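Local coordinates for endo-1,4-beta-Xylanase from Pseudoalteromonas haloplanktis, a protein that probably hydrolyses internal beta-1,4 linkages of xylan, as a cold-adapted glycoside hydrolase of family 8, in two crystal structures: PDB 1XW2 (chain A, 1.76 Å), residues 246-251 and 329-334; PDB 2B4F (chain B, 1.95 Å), residues 246-251 and 329-334. Both blocks share one frame: the second was fitted to the first on N, CA, C and O of the twelve residues, RMSD 0.05 Å. Numbering follows each deposited sequence.

Structure 1 (1XW2); sequences SPHWNL and YSYGGA. It carries 1 engineered substitution outside these segments.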
loop_
_atom_site.group_PDB
_atom_site.type_symbol
_atom_site.label_atom_id
_atom_site.label_comp_id
_atom_site.label_asym_id
_atom_site.label_seq_id
_atom_site.Cartn_x
_atom_site.Cartn_y
_atom_site.Cartn_z
ATOM N N SER A 246 18.194 15.075 -13.541
ATOM C CA SER A 246 19.271 14.101 -13.717
ATOM C C SER A 246 19.867 13.730 -12.356
ATOM O O SER A 246 20.038 14.615 -11.518
ATOM C CB SER A 246 20.354 14.702 -14.623
ATOM O OG SER A 246 21.337 13.738 -14.950
ATOM N N PRO A 247 20.204 12.454 -12.126
ATOM C CA PRO A 247 20.043 11.363 -13.096
ATOM C C PRO A 247 18.800 10.470 -12.935
ATOM O O PRO A 247 18.621 9.579 -13.762
ATOM C CB PRO A 247 21.283 10.515 -12.819
ATOM C CG PRO A 247 21.467 10.639 -11.311
ATOM C CD PRO A 247 20.884 11.984 -10.902
ATOM N N HIS A 248 17.976 10.685 -11.911
ATOM C CA HIS A 248 16.831 9.797 -11.659
ATOM C C HIS A 248 15.552 10.187 -12.394
ATOM O O HIS A 248 14.595 9.404 -12.460
ATOM C CB HIS A 248 16.584 9.661 -10.158
ATOM C CG HIS A 248 17.751 9.088 -9.422
ATOM N ND1 HIS A 248 18.135 7.771 -9.556
ATOM C CD2 HIS A 248 18.648 9.662 -8.587
ATOM C CE1 HIS A 248 19.206 7.552 -8.812
ATOM N NE2 HIS A 248 19.535 8.683 -8.213
ATOM N N TRP A 249 15.541 11.406 -12.924
ATOM C CA TRP A 249 14.478 11.889 -13.802
ATOM C C TRP A 249 13.068 11.738 -13.233
ATOM O O TRP A 249 12.138 11.300 -13.920
ATOM C CB TRP A 249 14.632 11.298 -15.212
ATOM C CG TRP A 249 15.865 11.842 -15.882
ATOM C CD1 TRP A 249 17.004 11.152 -16.203
ATOM C CD2 TRP A 249 16.097 13.198 -16.275
ATOM N NE1 TRP A 249 17.922 11.996 -16.786
ATOM C CE2 TRP A 249 17.393 13.258 -16.839
ATOM C CE3 TRP A 249 15.336 14.376 -16.216
ATOM C CZ2 TRP A 249 17.941 14.444 -17.343
ATOM C CZ3 TRP A 249 15.885 15.558 -16.711
ATOM C CH2 TRP A 249 17.173 15.581 -17.269
ATOM N N ASN A 250 12.943 12.122 -11.962
ATOM C CA ASN A 250 11.654 12.409 -11.314
ATOM C C ASN A 250 10.799 11.221 -10.887
ATOM O O ASN A 250 9.652 11.406 -10.487
ATOM C CB ASN A 250 10.838 13.402 -12.159
ATOM C CG ASN A 250 11.662 14.594 -12.582
ATOM O OD1 ASN A 250 12.221 15.292 -11.743
ATOM N ND2 ASN A 250 11.788 14.800 -13.888
ATOM N N LEU A 251 11.353 10.015 -10.961
ATOM C CA LEU A 251 10.663 8.844 -10.425
ATOM C C LEU A 251 11.329 8.379 -9.136
ATOM O O LEU A 251 12.556 8.317 -9.062
ATOM C CB LEU A 251 10.622 7.704 -11.453
ATOM C CG LEU A 251 9.713 7.909 -12.670
ATOM C CD1 LEU A 251 9.769 6.668 -13.544
ATOM C CD2 LEU A 251 8.260 8.227 -12.280
ATOM N N TYR A 329 11.705 1.597 -14.664
ATOM C CA TYR A 329 12.668 2.582 -15.156
ATOM C C TYR A 329 13.877 2.640 -14.240
ATOM O O TYR A 329 13.760 2.430 -13.035
ATOM C CB TYR A 329 12.023 3.971 -15.278
ATOM C CG TYR A 329 11.080 4.053 -16.450
ATOM C CD1 TYR A 329 9.737 3.689 -16.314
ATOM C CD2 TYR A 329 11.534 4.448 -17.707
ATOM C CE1 TYR A 329 8.866 3.735 -17.399
ATOM C CE2 TYR A 329 10.667 4.496 -18.800
ATOM C CZ TYR A 329 9.340 4.137 -18.637
ATOM O OH TYR A 329 8.483 4.177 -19.713
ATOM N N SER A 330 15.042 2.903 -14.825
ATOM C CA SER A 330 16.256 3.138 -14.050
ATOM C C SER A 330 16.989 4.305 -14.679
ATOM O O SER A 330 17.291 4.274 -15.876
ATOM C CB SER A 330 17.157 1.904 -14.052
ATOM O OG SER A 330 18.314 2.124 -13.261
ATOM N N TYR A 331 17.270 5.326 -13.871
ATOM C CA TYR A 331 17.902 6.559 -14.346
ATOM C C TYR A 331 17.163 7.171 -15.551
ATOM O O TYR A 331 17.790 7.728 -16.460
ATOM C CB TYR A 331 19.370 6.307 -14.709
ATOM C CG TYR A 331 20.287 5.894 -13.574
ATOM C CD1 TYR A 331 20.483 6.718 -12.464
ATOM C CD2 TYR A 331 21.008 4.697 -13.643
ATOM C CE1 TYR A 331 21.351 6.347 -11.436
ATOM C CE2 TYR A 331 21.879 4.318 -12.620
ATOM C CZ TYR A 331 22.045 5.146 -11.523
ATOM O OH TYR A 331 22.911 4.779 -10.516
ATOM N N GLY A 332 15.834 7.056 -15.555
ATOM C CA GLY A 332 15.020 7.590 -16.638
ATOM C C GLY A 332 14.969 6.715 -17.880
ATOM O O GLY A 332 14.360 7.099 -18.882
ATOM N N GLY A 333 15.589 5.538 -17.814
ATOM C CA GLY A 333 15.654 4.635 -18.952
ATOM C C GLY A 333 14.763 3.421 -18.797
ATOM O O GLY A 333 14.774 2.768 -17.753
ATOM N N ALA A 334 13.987 3.121 -19.837
ATOM C CA ALA A 334 13.092 1.965 -19.826
ATOM C C ALA A 334 13.895 0.674 -19.754
ATOM O O ALA A 334 14.889 0.519 -20.464
ATOM C CB ALA A 334 12.199 1.969 -21.057
HETATM O O HOH W 1 16.565 5.765 -11.005
#
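Tyr331 O meets the Trp249 indole at its edge, 3.5 Å from CD1, while Ser246 N stands over the centre of one indole face. Pro247 O lies in plane at the edge of the Tyr331 ring. Pro247 CG lies over one face of the His248 imidazole, offset toward the rim. Tyr331 CG, anti to its carbonyl carbon (chi1 -64°), carries the ring alongside that of His248, planes at 24°, barely overlapping. A water joins His248 ND1 (2.9 Å) to Tyr331 N (3.0 Å). Gly332 CA fits 4.0 Å from Trp249 CB, where a beta-carbon would strike the indole. Leu251 CD1 packs on Tyr329 CB at 3.9 Å. Thus the type I' turn in the loop after helix 219-243 meets the type I' hairpin turn between strands 329-330 and 333-334, which form a sheet with strand 277-278.

Structure 2 (2B4F); sequences SPHWNL and YSYGGA. It carries 1 engineered substitution outside these segments. With XYP (beta-D-xylopyranose), chain C; XYP (beta-D-xylopyranose), chain D; XYP (beta-D-xylopyranose), chain E.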
loop_
_atom_site.group_PDB
_atom_site.type_symbol
_atom_site.label_atom_id
_atom_site.label_comp_id
_atom_site.label_asym_id
_atom_site.label_seq_id
_atom_site.Cartn_x
_atom_site.Cartn_y
_atom_site.Cartn_z
ATOM N N SER B 246 18.206 15.132 -13.492
ATOM C CA SER B 246 19.228 14.132 -13.726
ATOM C C SER B 246 19.853 13.734 -12.388
ATOM O O SER B 246 19.993 14.590 -11.530
ATOM C CB SER B 246 20.313 14.701 -14.661
ATOM O OG SER B 246 21.234 13.683 -15.000
ATOM N N PRO B 247 20.230 12.472 -12.174
ATOM C CA PRO B 247 20.067 11.358 -13.112
ATOM C C PRO B 247 18.815 10.460 -12.945
ATOM O O PRO B 247 18.679 9.543 -13.737
ATOM C CB PRO B 247 21.308 10.513 -12.791
ATOM C CG PRO B 247 21.470 10.683 -11.292
ATOM C CD PRO B 247 20.948 12.047 -10.961
ATOM N N HIS B 248 17.959 10.680 -11.947
ATOM C CA HIS B 248 16.834 9.761 -11.690
ATOM C C HIS B 248 15.571 10.154 -12.427
ATOM O O HIS B 248 14.647 9.347 -12.567
ATOM C CB HIS B 248 16.572 9.648 -10.181
ATOM C CG HIS B 248 17.722 9.051 -9.432
ATOM N ND1 HIS B 248 18.036 7.712 -9.506
ATOM C CD2 HIS B 248 18.653 9.610 -8.623
ATOM C CE1 HIS B 248 19.101 7.466 -8.760
ATOM N NE2 HIS B 248 19.501 8.604 -8.215
ATOM N N TRP B 249 15.528 11.401 -12.884
ATOM C CA TRP B 249 14.473 11.894 -13.769
ATOM C C TRP B 249 13.048 11.724 -13.207
ATOM O O TRP B 249 12.130 11.278 -13.897
ATOM C CB TRP B 249 14.634 11.263 -15.155
ATOM C CG TRP B 249 15.831 11.838 -15.825
ATOM C CD1 TRP B 249 17.018 11.219 -16.058
ATOM C CD2 TRP B 249 15.984 13.191 -16.287
ATOM N NE1 TRP B 249 17.896 12.093 -16.660
ATOM C CE2 TRP B 249 17.292 13.313 -16.807
ATOM C CE3 TRP B 249 15.143 14.305 -16.329
ATOM C CZ2 TRP B 249 17.780 14.510 -17.375
ATOM C CZ3 TRP B 249 15.638 15.515 -16.879
ATOM C CH2 TRP B 249 16.941 15.593 -17.400
ATOM N N ASN B 250 12.909 12.103 -11.940
ATOM C CA ASN B 250 11.644 12.428 -11.304
ATOM C C ASN B 250 10.771 11.244 -10.878
ATOM O O ASN B 250 9.632 11.435 -10.507
ATOM C CB ASN B 250 10.887 13.426 -12.188
ATOM C CG ASN B 250 11.778 14.592 -12.593
ATOM O OD1 ASN B 250 12.276 15.297 -11.725
ATOM N ND2 ASN B 250 12.034 14.756 -13.897
ATOM N N LEU B 251 11.321 10.037 -10.899
ATOM C CA LEU B 251 10.610 8.879 -10.374
ATOM C C LEU B 251 11.318 8.416 -9.112
ATOM O O LEU B 251 12.552 8.335 -9.085
ATOM C CB LEU B 251 10.572 7.738 -11.387
ATOM C CG LEU B 251 9.682 7.945 -12.609
ATOM C CD1 LEU B 251 9.780 6.721 -13.517
ATOM C CD2 LEU B 251 8.229 8.263 -12.217
ATOM N N TYR B 329 11.702 1.645 -14.674
ATOM C CA TYR B 329 12.663 2.622 -15.184
ATOM C C TYR B 329 13.859 2.641 -14.257
ATOM O O TYR B 329 13.714 2.413 -13.042
ATOM C CB TYR B 329 12.032 4.009 -15.302
ATOM C CG TYR B 329 11.045 4.118 -16.445
ATOM C CD1 TYR B 329 9.699 3.872 -16.242
ATOM C CD2 TYR B 329 11.472 4.439 -17.739
ATOM C CE1 TYR B 329 8.793 3.947 -17.277
ATOM C CE2 TYR B 329 10.569 4.524 -18.789
ATOM C CZ TYR B 329 9.227 4.252 -18.551
ATOM O OH TYR B 329 8.296 4.307 -19.550
ATOM N N SER B 330 15.041 2.887 -14.837
ATOM C CA SER B 330 16.268 3.113 -14.076
ATOM C C SER B 330 17.009 4.303 -14.686
ATOM O O SER B 330 17.327 4.307 -15.882
ATOM C CB SER B 330 17.166 1.885 -14.120
ATOM O OG SER B 330 18.303 2.065 -13.297
ATOM N N TYR B 331 17.266 5.308 -13.860
ATOM C CA TYR B 331 17.914 6.539 -14.287
ATOM C C TYR B 331 17.202 7.175 -15.507
ATOM O O TYR B 331 17.857 7.712 -16.419
ATOM C CB TYR B 331 19.385 6.259 -14.623
ATOM C CG TYR B 331 20.291 5.896 -13.483
ATOM C CD1 TYR B 331 20.457 6.757 -12.404
ATOM C CD2 TYR B 331 21.056 4.714 -13.515
ATOM C CE1 TYR B 331 21.317 6.448 -11.380
ATOM C CE2 TYR B 331 21.918 4.394 -12.481
ATOM C CZ TYR B 331 22.048 5.277 -11.427
ATOM O OH TYR B 331 22.909 5.012 -10.414
ATOM N N GLY B 332 15.869 7.108 -15.519
ATOM C CA GLY B 332 15.065 7.584 -16.641
ATOM C C GLY B 332 14.968 6.701 -17.887
ATOM O O GLY B 332 14.291 7.058 -18.855
ATOM N N GLY B 333 15.617 5.544 -17.868
ATOM C CA GLY B 333 15.630 4.653 -19.007
ATOM C C GLY B 333 14.768 3.414 -18.805
ATOM O O GLY B 333 14.853 2.748 -17.776
ATOM N N ALA B 334 13.966 3.102 -19.819
ATOM C CA ALA B 334 13.070 1.957 -19.805
ATOM C C ALA B 334 13.871 0.665 -19.760
ATOM O O ALA B 334 14.895 0.520 -20.449
ATOM C CB ALA B 334 12.167 1.992 -21.050
HETATM C C1 XYP C . 16.340 11.639 -20.074
HETATM C C2 XYP C . 16.186 10.143 -20.046
HETATM C C3 XYP C . 17.432 9.498 -19.473
HETATM C C4 XYP C . 18.665 9.952 -20.262
HETATM C C5 XYP C . 18.708 11.478 -20.276
HETATM O O2 XYP C . 15.062 9.756 -19.278
HETATM O O3 XYP C . 17.282 8.107 -19.548
HETATM O O4 XYP C . 19.845 9.403 -19.697
HETATM O O5 XYP C . 17.477 12.021 -20.729
HETATM C C1 XYP D . 12.238 14.820 -19.629
HETATM C C2 XYP D . 13.382 15.424 -20.411
HETATM C C3 XYP D . 14.206 14.310 -21.039
HETATM C C4 XYP D . 14.627 13.279 -19.999
HETATM C C5 XYP D . 13.414 12.858 -19.168
HETATM O O2 XYP D . 12.854 16.226 -21.446
HETATM O O3 XYP D . 15.359 14.776 -21.717
HETATM O O4 XYP D . 15.165 12.176 -20.704
HETATM O O5 XYP D . 12.679 13.956 -18.673
HETATM C C1 XYP E . 8.266 16.947 -16.836
HETATM C C2 XYP E . 8.936 15.659 -16.382
HETATM C C3 XYP E . 10.334 15.547 -16.966
HETATM C C4 XYP E . 10.294 15.755 -18.488
HETATM C C5 XYP E . 9.451 16.978 -18.853
HETATM O O2 XYP E . 8.979 15.620 -14.972
HETATM O O3 XYP E . 10.905 14.293 -16.652
HETATM O O4 XYP E . 11.522 15.861 -19.013
HETATM O O5 XYP E . 8.206 17.032 -18.188
HETATM O O HOH W 2 16.520 5.802 -10.935
HETATM O O HOH W 3 13.856 6.186 -13.579
#
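Tyr331 O meets the Trp249 indole at its edge, near CD1, while Ser246 N stands over the centre of one face. The opposite face carries two linked xyloses, XYP (chain C) C1 3.7 Å and XYP (chain D) C4 3.8 Å above the plane. Pro247 O lies in plane at the edge of the Tyr331 ring. Pro247 CG lies over one His248 face, offset toward the rim. Tyr331 CG, anti to its carbonyl carbon (chi1 -68°), carries the ring alongside His248, planes at 26°, barely overlapping. A water joins His248 ND1 to Tyr331 N. Gly332 CA fits beside Trp249 CB, where a beta-carbon would strike indole and sugar. Leu251 CD1 packs on Tyr329. In this glycan pocket, Gly332 O accepts from XYP (chain C) O2 (2.8 Å). Asn250 ND2 donates to XYP (chain E) O3 (3.0 Å).

How the two compare
Two hydrogen bonds to sugar exist in structure 2 alone: O2 of XYP (chain C) donates to Gly332(B) O at 2.8 Å, and Asn250(B) ND2 donates to O3 of XYP (chain E) at 3.0 Å, bent to 137° at the hydrogen. A third, from O3 of XYP (chain C) to Tyr331(B) O, is not settled. Kept in both is the water linking His248(A) ND1 with Tyr331(A) N, and likewise His248(B) ND1 with Tyr331(B) N. In the packing, Trp249(B) gains cover over one face from XYP (chain C) and XYP (chain D), parts of a longer oligosaccharide; no ligand is modelled there in structure 1. Round the sugar, the CA atoms and the side chains of Trp249(A), Asn250(A) and Tyr331(A) coincide with their counterparts within the error. The same positions with and without modelled sugar are consistent with a surface that needs little adjustment to hold it. A water between His248(B) O, by a weak bond, and Gly332(B) N is modelled in structure 2 only.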